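Local coordinates for beta subunit of photoactivated adenylyl cyclase (Beggiatoa sp. PS, PDB 5M2A), which probably makes cyclic AMP from ATP in response to blue light, sensed by a flavin-binding BLUF domain joined to a class III adenylyl cyclase domain, at residues F157-L162 / D204-S209; V9-I14 / S122-E127. One frame throughout, in Å; residues are numbered along the deposited sequence. Where two conformers were deposited one is given.

Contact 1. Residues F157-L162 / D204-S209. With MG (magnesium ion), chain G.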
loop_
_atom_site.group_PDB
_atom_site.type_symbol
_atom_site.label_atom_id
_atom_site.label_comp_id
_atom_site.label_asym_id
_atom_site.label_seq_id
_atom_site.Cartn_x
_atom_site.Cartn_y
_atom_site.Cartn_z
ATOM N N PHE A 157 -7.348 11.553 9.724
ATOM C CA PHE A 157 -7.384 12.657 8.779
ATOM C C PHE A 157 -7.908 12.120 7.450
ATOM O O PHE A 157 -7.440 11.087 6.974
ATOM C CB PHE A 157 -5.954 13.238 8.666
ATOM C CG PHE A 157 -5.736 14.209 7.520
ATOM C CD1 PHE A 157 -5.670 13.769 6.203
ATOM C CD2 PHE A 157 -5.484 15.553 7.787
ATOM C CE1 PHE A 157 -5.434 14.662 5.154
ATOM C CE2 PHE A 157 -5.238 16.458 6.733
ATOM C CZ PHE A 157 -5.214 16.012 5.424
ATOM N N PHE A 158 -8.884 12.808 6.857
ATOM C CA PHE A 158 -9.310 12.535 5.485
ATOM C C PHE A 158 -9.387 13.863 4.757
ATOM O O PHE A 158 -9.985 14.810 5.271
ATOM C CB PHE A 158 -10.688 11.857 5.415
ATOM C CG PHE A 158 -10.661 10.374 5.598
ATOM C CD1 PHE A 158 -10.283 9.544 4.563
ATOM C CD2 PHE A 158 -11.049 9.803 6.794
ATOM C CE1 PHE A 158 -10.272 8.169 4.719
ATOM C CE2 PHE A 158 -11.041 8.425 6.957
ATOM C CZ PHE A 158 -10.652 7.610 5.919
ATOM N N SER A 159 -8.785 13.939 3.572
ATOM C CA SER A 159 -8.944 15.116 2.732
ATOM C C SER A 159 -9.186 14.662 1.304
ATOM O O SER A 159 -8.623 13.661 0.867
ATOM C CB SER A 159 -7.726 16.034 2.801
ATOM O OG SER A 159 -6.564 15.417 2.272
ATOM N N ASP A 160 -10.032 15.387 0.572
ATOM C CA ASP A 160 -10.256 15.023 -0.823
ATOM C C ASP A 160 -10.591 16.271 -1.624
ATOM O O ASP A 160 -10.679 17.378 -1.087
ATOM C CB ASP A 160 -11.334 13.936 -0.959
ATOM C CG ASP A 160 -12.739 14.453 -0.792
ATOM O OD1 ASP A 160 -12.926 15.598 -0.348
ATOM O OD2 ASP A 160 -13.669 13.687 -1.117
ATOM N N ILE A 161 -10.797 16.071 -2.914
ATOM C CA ILE A 161 -10.833 17.164 -3.879
ATOM C C ILE A 161 -12.270 17.608 -4.102
ATOM O O ILE A 161 -13.146 16.783 -4.396
ATOM C CB ILE A 161 -10.192 16.724 -5.202
ATOM C CG1 ILE A 161 -8.714 16.402 -4.969
ATOM C CG2 ILE A 161 -10.385 17.787 -6.254
ATOM C CD1 ILE A 161 -7.984 15.906 -6.222
ATOM N N LEU A 162 -12.508 18.919 -3.996
ATOM C CA LEU A 162 -13.841 19.467 -4.218
ATOM C C LEU A 162 -14.257 19.302 -5.672
ATOM O O LEU A 162 -13.469 19.552 -6.589
ATOM C CB LEU A 162 -13.869 20.956 -3.850
ATOM C CG LEU A 162 -15.224 21.643 -4.003
ATOM C CD1 LEU A 162 -16.189 21.115 -2.949
ATOM C CD2 LEU A 162 -15.079 23.153 -3.912
ATOM N N ASP A 204 -9.500 9.940 -4.845
ATOM C CA ASP A 204 -8.831 11.224 -4.681
ATOM C C ASP A 204 -8.633 11.589 -3.221
ATOM O O ASP A 204 -8.230 12.717 -2.927
ATOM C CB ASP A 204 -9.630 12.337 -5.371
ATOM C CG ASP A 204 -11.034 12.491 -4.793
ATOM O OD1 ASP A 204 -11.741 11.472 -4.682
ATOM O OD2 ASP A 204 -11.425 13.625 -4.429
ATOM N N CYS A 205 -8.892 10.661 -2.308
ATOM C CA CYS A 205 -8.857 10.927 -0.874
ATOM C C CYS A 205 -7.518 10.519 -0.277
ATOM O O CYS A 205 -6.985 9.453 -0.596
ATOM C CB CYS A 205 -9.972 10.173 -0.133
ATOM S SG CYS A 205 -11.674 10.607 -0.545
ATOM N N VAL A 206 -6.991 11.359 0.612
ATOM C CA VAL A 206 -5.783 11.062 1.375
ATOM C C VAL A 206 -6.222 10.700 2.787
ATOM O O VAL A 206 -6.942 11.469 3.439
ATOM C CB VAL A 206 -4.804 12.246 1.410
ATOM C CG1 VAL A 206 -3.578 11.891 2.269
ATOM C CG2 VAL A 206 -4.396 12.661 0.000
ATOM N N MET A 207 -5.795 9.535 3.262
ATOM C CA MET A 207 -6.076 9.100 4.620
ATOM C C MET A 207 -4.785 9.086 5.423
ATOM O O MET A 207 -3.778 8.538 4.971
ATOM C CB MET A 207 -6.704 7.707 4.630
ATOM C CG MET A 207 -6.962 7.169 6.034
ATOM S SD MET A 207 -7.586 5.467 5.972
ATOM C CE MET A 207 -7.848 5.119 7.716
ATOM N N ALA A 208 -4.818 9.667 6.619
ATOM C CA ALA A 208 -3.624 9.750 7.450
ATOM C C ALA A 208 -4.036 9.724 8.912
ATOM O O ALA A 208 -5.212 9.869 9.246
ATOM C CB ALA A 208 -2.797 11.002 7.147
ATOM N N SER A 209 -3.059 9.503 9.796
ATOM C CA SER A 209 -3.352 9.573 11.216
ATOM C C SER A 209 -2.291 10.401 11.925
ATOM O O SER A 209 -1.168 10.579 11.439
ATOM C CB SER A 209 -3.423 8.181 11.854
ATOM O OG SER A 209 -2.177 7.533 11.754
HETATM MG MG MG G . -13.889 14.396 -3.988
HETATM O O HOH W 1 -15.834 15.244 -4.253
#
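D160 and D204 both have CG wedged between the backbone N and the carbonyl carbon (chi1 77° and 61°), which turns both carboxylates to the side where a magnesium ion lies. The two flat groups are turned 25° apart, with OD2 of D160 4.0 Å from OD2 of D204. D204 OD2 binds the metal at 2.6 Å and I161 O does so at 2.5 Å, both long for magnesium, while water 1 adds a shorter bond. D160 OD2 is farther still, 3.0 Å from the ion. The second role of D204 OD2 is to accept the I161 N-H at 2.9 Å through its anti side, so one oxygen fixes both the ion and the backbone that supplies another ligand. D160 OD1 has its own salt bridge to R287.

Further along, the segments pair as antiparallel strands. F157 with A208 and S159 with V206 are hydrogen-bonded pairs, and V206 N reaches S159 O at 2.8 Å. F158 and M207 form the non-hydrogen-bonded pair between them. Their side chains run alongside each other, M207 fully extended, its CB 3.6 Å from F158 CE1 and its sulfur in an oblique Met-aromatic contact 4.7 Å from the F158 ring centroid.

A pair of aspartates at the metal site, on adjoining elements of the palm sheet, is characteristic of class III cyclases; here D204 is bonded and D160 stands near. F158 and M207 face helix 274-285, whereas F157, S159 and V206 face helix 173-193, where S159 OG bonds to Y183. Strand 150-161 pairs additionally with strand 247-258, and strand 205-211 with its hairpin partner 197-202.

Contact 2. Residues V9-I14 / S122-E127; sequences VYISKI and SHRVLE. With FMN (flavin mononucleotide), chain F.
E127 OE1, with the CD1 methyl of I11 resting 4.0 Å away, accepts two hydrogen bonds from its own helix. H123 ND1 donates at 2.7 Å from the anti side and R124 NE at 3.0 Å from the syn side, the two arriving from opposite faces of the carboxylate plane. The NE bond is nearly straight at 164°. R124 NH1 meets the syn lone pair of E127 OE2, also at 2.7 Å, which completes a side-on, two-nitrogen salt bridge and holds the guanidinium in place. The arginine can double back onto a residue one turn ahead because its chain bends at chi2 and chi3.

Strand 9-14 reaches this polar cluster chiefly through one side chain. I11 CG1 sits between the backbone N and the carbonyl carbon (chi1 56°), and the extended branch carries CD1 over one face of the R124 guanidinium, toward its rim, 3.8 Å from NE. The same methyl lies obliquely by the H123 ring. Beyond it, R124 NH2 passes 4.0 Å from K13 N at the guanidinium edge and donates to N76 O. Segment 122-127 of the helix runs across strand segment 9-14 at 89°.

Y10, one residue before I11, lies on the flavin side of the strand: its OH is 3.4 Å from C6 of flavin mononucleotide and bonds to Q52, the tyrosine-glutamine pair of BLUF photoreceptors. On the helix, H123 NE2 is paired with S122 OG of the second subunit.

The carboxylate would favour a proton on H123 ND1 and a charged R124. The R124 guanidinium, its charge already paired with E127, offers one face to the I11 methyl, so strand and helix meet here by van der Waals contact.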
loop_
_atom_site.group_PDB
_atom_site.type_symbol
_atom_site.label_atom_id
_atom_site.label_comp_id
_atom_site.label_asym_id
_atom_site.label_seq_id
_atom_site.Cartn_x
_atom_site.Cartn_y
_atom_site.Cartn_z
ATOM N N VAL A 9 22.009 -2.616 10.046
ATOM C CA VAL A 9 22.290 -2.551 8.622
ATOM C C VAL A 9 21.324 -1.547 8.030
ATOM O O VAL A 9 20.142 -1.544 8.388
ATOM C CB VAL A 9 22.132 -3.922 7.939
ATOM C CG1 VAL A 9 22.546 -3.840 6.476
ATOM C CG2 VAL A 9 22.938 -4.986 8.667
ATOM N N TYR A 10 21.826 -0.681 7.156
ATOM C CA TYR A 10 20.982 0.320 6.528
ATOM C C TYR A 10 21.415 0.510 5.086
ATOM O O TYR A 10 22.533 0.166 4.695
ATOM C CB TYR A 10 21.017 1.665 7.286
ATOM C CG TYR A 10 22.278 2.480 7.106
ATOM C CD1 TYR A 10 22.456 3.298 5.993
ATOM C CD2 TYR A 10 23.289 2.442 8.057
ATOM C CE1 TYR A 10 23.614 4.041 5.826
ATOM C CE2 TYR A 10 24.445 3.184 7.900
ATOM C CZ TYR A 10 24.605 3.981 6.783
ATOM O OH TYR A 10 25.756 4.721 6.620
ATOM N N ILE A 11 20.501 1.071 4.299
ATOM C CA ILE A 11 20.793 1.502 2.943
ATOM C C ILE A 11 20.481 2.989 2.831
ATOM O O ILE A 11 19.694 3.551 3.600
ATOM C CB ILE A 11 20.001 0.702 1.899
ATOM C CG1 ILE A 11 18.508 0.795 2.195
ATOM C CG2 ILE A 11 20.444 -0.738 1.905
ATOM C CD1 ILE A 11 17.662 0.018 1.221
ATOM N N SER A 12 21.113 3.626 1.854
ATOM C CA SER A 12 20.919 5.053 1.652
ATOM C C SER A 12 21.208 5.400 0.203
ATOM O O SER A 12 21.831 4.632 -0.535
ATOM C CB SER A 12 21.806 5.874 2.589
ATOM O OG SER A 12 23.158 5.795 2.185
ATOM N N LYS A 13 20.734 6.575 -0.195
ATOM C CA LYS A 13 21.011 7.149 -1.502
ATOM C C LYS A 13 22.148 8.149 -1.377
ATOM O O LYS A 13 22.081 9.068 -0.557
ATOM C CB LYS A 13 19.770 7.839 -2.075
ATOM C CG LYS A 13 19.963 8.399 -3.470
ATOM C CD LYS A 13 18.675 9.026 -3.995
ATOM C CE LYS A 13 18.865 9.611 -5.380
ATOM N NZ LYS A 13 17.615 10.232 -5.914
ATOM N N ILE A 14 23.185 7.964 -2.189
ATOM C CA ILE A 14 24.305 8.896 -2.200
ATOM C C ILE A 14 23.830 10.240 -2.734
ATOM O O ILE A 14 23.230 10.320 -3.813
ATOM C CB ILE A 14 25.456 8.333 -3.045
ATOM C CG1 ILE A 14 25.788 6.910 -2.591
ATOM C CG2 ILE A 14 26.663 9.244 -2.966
ATOM C CD1 ILE A 14 26.841 6.225 -3.440
ATOM N N SER A 122 14.688 -2.463 -6.647
ATOM C CA SER A 122 13.289 -2.854 -6.493
ATOM C C SER A 122 12.781 -2.555 -5.088
ATOM O O SER A 122 11.659 -2.063 -4.917
ATOM C CB SER A 122 13.128 -4.339 -6.827
ATOM O OG SER A 122 11.774 -4.741 -6.762
ATOM N N HIS A 123 13.597 -2.845 -4.072
ATOM C CA HIS A 123 13.229 -2.555 -2.691
ATOM C C HIS A 123 12.874 -1.085 -2.513
ATOM O O HIS A 123 11.866 -0.746 -1.877
ATOM C CB HIS A 123 14.398 -2.953 -1.775
ATOM C CG HIS A 123 14.075 -2.943 -0.308
ATOM N ND1 HIS A 123 14.003 -1.787 0.440
ATOM C CD2 HIS A 123 13.855 -3.959 0.558
ATOM C CE1 HIS A 123 13.735 -2.090 1.700
ATOM N NE2 HIS A 123 13.635 -3.404 1.796
ATOM N N ARG A 124 13.672 -0.194 -3.104
ATOM C CA ARG A 124 13.441 1.234 -2.931
ATOM C C ARG A 124 12.153 1.676 -3.607
ATOM O O ARG A 124 11.535 2.648 -3.167
ATOM C CB ARG A 124 14.626 2.040 -3.468
ATOM C CG ARG A 124 15.973 1.563 -2.927
ATOM C CD ARG A 124 16.626 2.632 -2.081
ATOM N NE ARG A 124 15.982 2.778 -0.784
ATOM C CZ ARG A 124 16.349 3.678 0.121
ATOM N NH1 ARG A 124 15.711 3.751 1.277
ATOM N NH2 ARG A 124 17.356 4.506 -0.133
ATOM N N VAL A 125 11.736 0.985 -4.664
ATOM C CA VAL A 125 10.437 1.274 -5.268
ATOM C C VAL A 125 9.316 0.855 -4.327
ATOM O O VAL A 125 8.417 1.644 -4.008
ATOM C CB VAL A 125 10.304 0.565 -6.626
ATOM C CG1 VAL A 125 8.876 0.711 -7.138
ATOM C CG2 VAL A 125 11.273 1.167 -7.625
ATOM N N LEU A 126 9.368 -0.395 -3.861
ATOM C CA LEU A 126 8.353 -0.909 -2.943
ATOM C C LEU A 126 8.198 -0.041 -1.702
ATOM O O LEU A 126 7.078 0.113 -1.207
ATOM C CB LEU A 126 8.693 -2.337 -2.527
ATOM C CG LEU A 126 8.810 -3.453 -3.564
ATOM C CD1 LEU A 126 8.561 -4.791 -2.895
ATOM C CD2 LEU A 126 7.874 -3.264 -4.735
ATOM N N GLU A 127 9.305 0.504 -1.168
ATOM C CA GLU A 127 9.230 1.398 -0.010
ATOM C C GLU A 127 8.231 2.518 -0.215
ATOM O O GLU A 127 7.575 2.956 0.742
ATOM C CB GLU A 127 10.595 2.022 0.283
ATOM C CG GLU A 127 11.583 1.081 0.938
ATOM C CD GLU A 127 12.981 1.650 0.884
ATOM O OE1 GLU A 127 13.899 0.958 0.387
ATOM O OE2 GLU A 127 13.151 2.818 1.303
HETATM N N1 FMN F . 31.614 8.114 10.684
HETATM C C2 FMN F . 32.141 7.232 11.607
HETATM O O2 FMN F . 32.748 7.655 12.584
HETATM N N3 FMN F . 31.976 5.871 11.448
HETATM C C4 FMN F . 31.286 5.388 10.355
HETATM O O4 FMN F . 31.139 4.176 10.205
HETATM C C4A FMN F . 30.758 6.268 9.425
HETATM N N5 FMN F . 30.077 5.768 8.342
HETATM C C5A FMN F . 29.548 6.628 7.415
HETATM C C6 FMN F . 28.862 6.108 6.330
HETATM C C7 FMN F . 28.322 6.964 5.383
HETATM C C7M FMN F . 27.586 6.378 4.216
HETATM C C8 FMN F . 28.473 8.342 5.525
HETATM C C8M FMN F . 27.894 9.278 4.508
HETATM C C9 FMN F . 29.162 8.863 6.617
HETATM C C9A FMN F . 29.700 8.004 7.567
HETATM N N10 FMN F . 30.382 8.512 8.654
HETATM C C10 FMN F . 30.919 7.642 9.587
HETATM C "C1'" FMN F . 30.552 10.002 8.782
HETATM C "C2'" FMN F . 29.811 10.623 9.959
HETATM O "O2'" FMN F . 28.507 10.970 9.554
HETATM C "C3'" FMN F . 30.556 11.876 10.397
HETATM O "O3'" FMN F . 30.841 12.661 9.256
HETATM C "C4'" FMN F . 31.863 11.502 11.089
HETATM O "O4'" FMN F . 31.587 10.689 12.207
HETATM C "C5'" FMN F . 32.624 12.739 11.551
HETATM O "O5'" FMN F . 31.817 13.455 12.458
HETATM P P FMN F . 32.425 14.672 13.315
HETATM O O1P FMN F . 33.185 14.088 14.482
HETATM O O2P FMN F . 33.362 15.480 12.444
HETATM O O3P FMN F . 31.293 15.544 13.811
#

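From the N terminus, strand 5-14 opens the BLUF sheet, and the chain builds the rest of that flavin-binding domain before helix 110-129 returns to it. Contact 2 closes there, after 107 intervening residues, tying the first strand to the helix that meets the second subunit. Helix 132-139 then leads toward the cyclase domain. Strand 150-161 opens contact 1, two helices and strand 197-202 follow, and the hairpin brings residues 204-209 back after 41 residues. The loops are in series, neither nested nor crossed. The centres of contacts 1 and 2 are 27 Å apart. The two lie on opposite sides of the chain's centre, one at the metal site and one in the sensor.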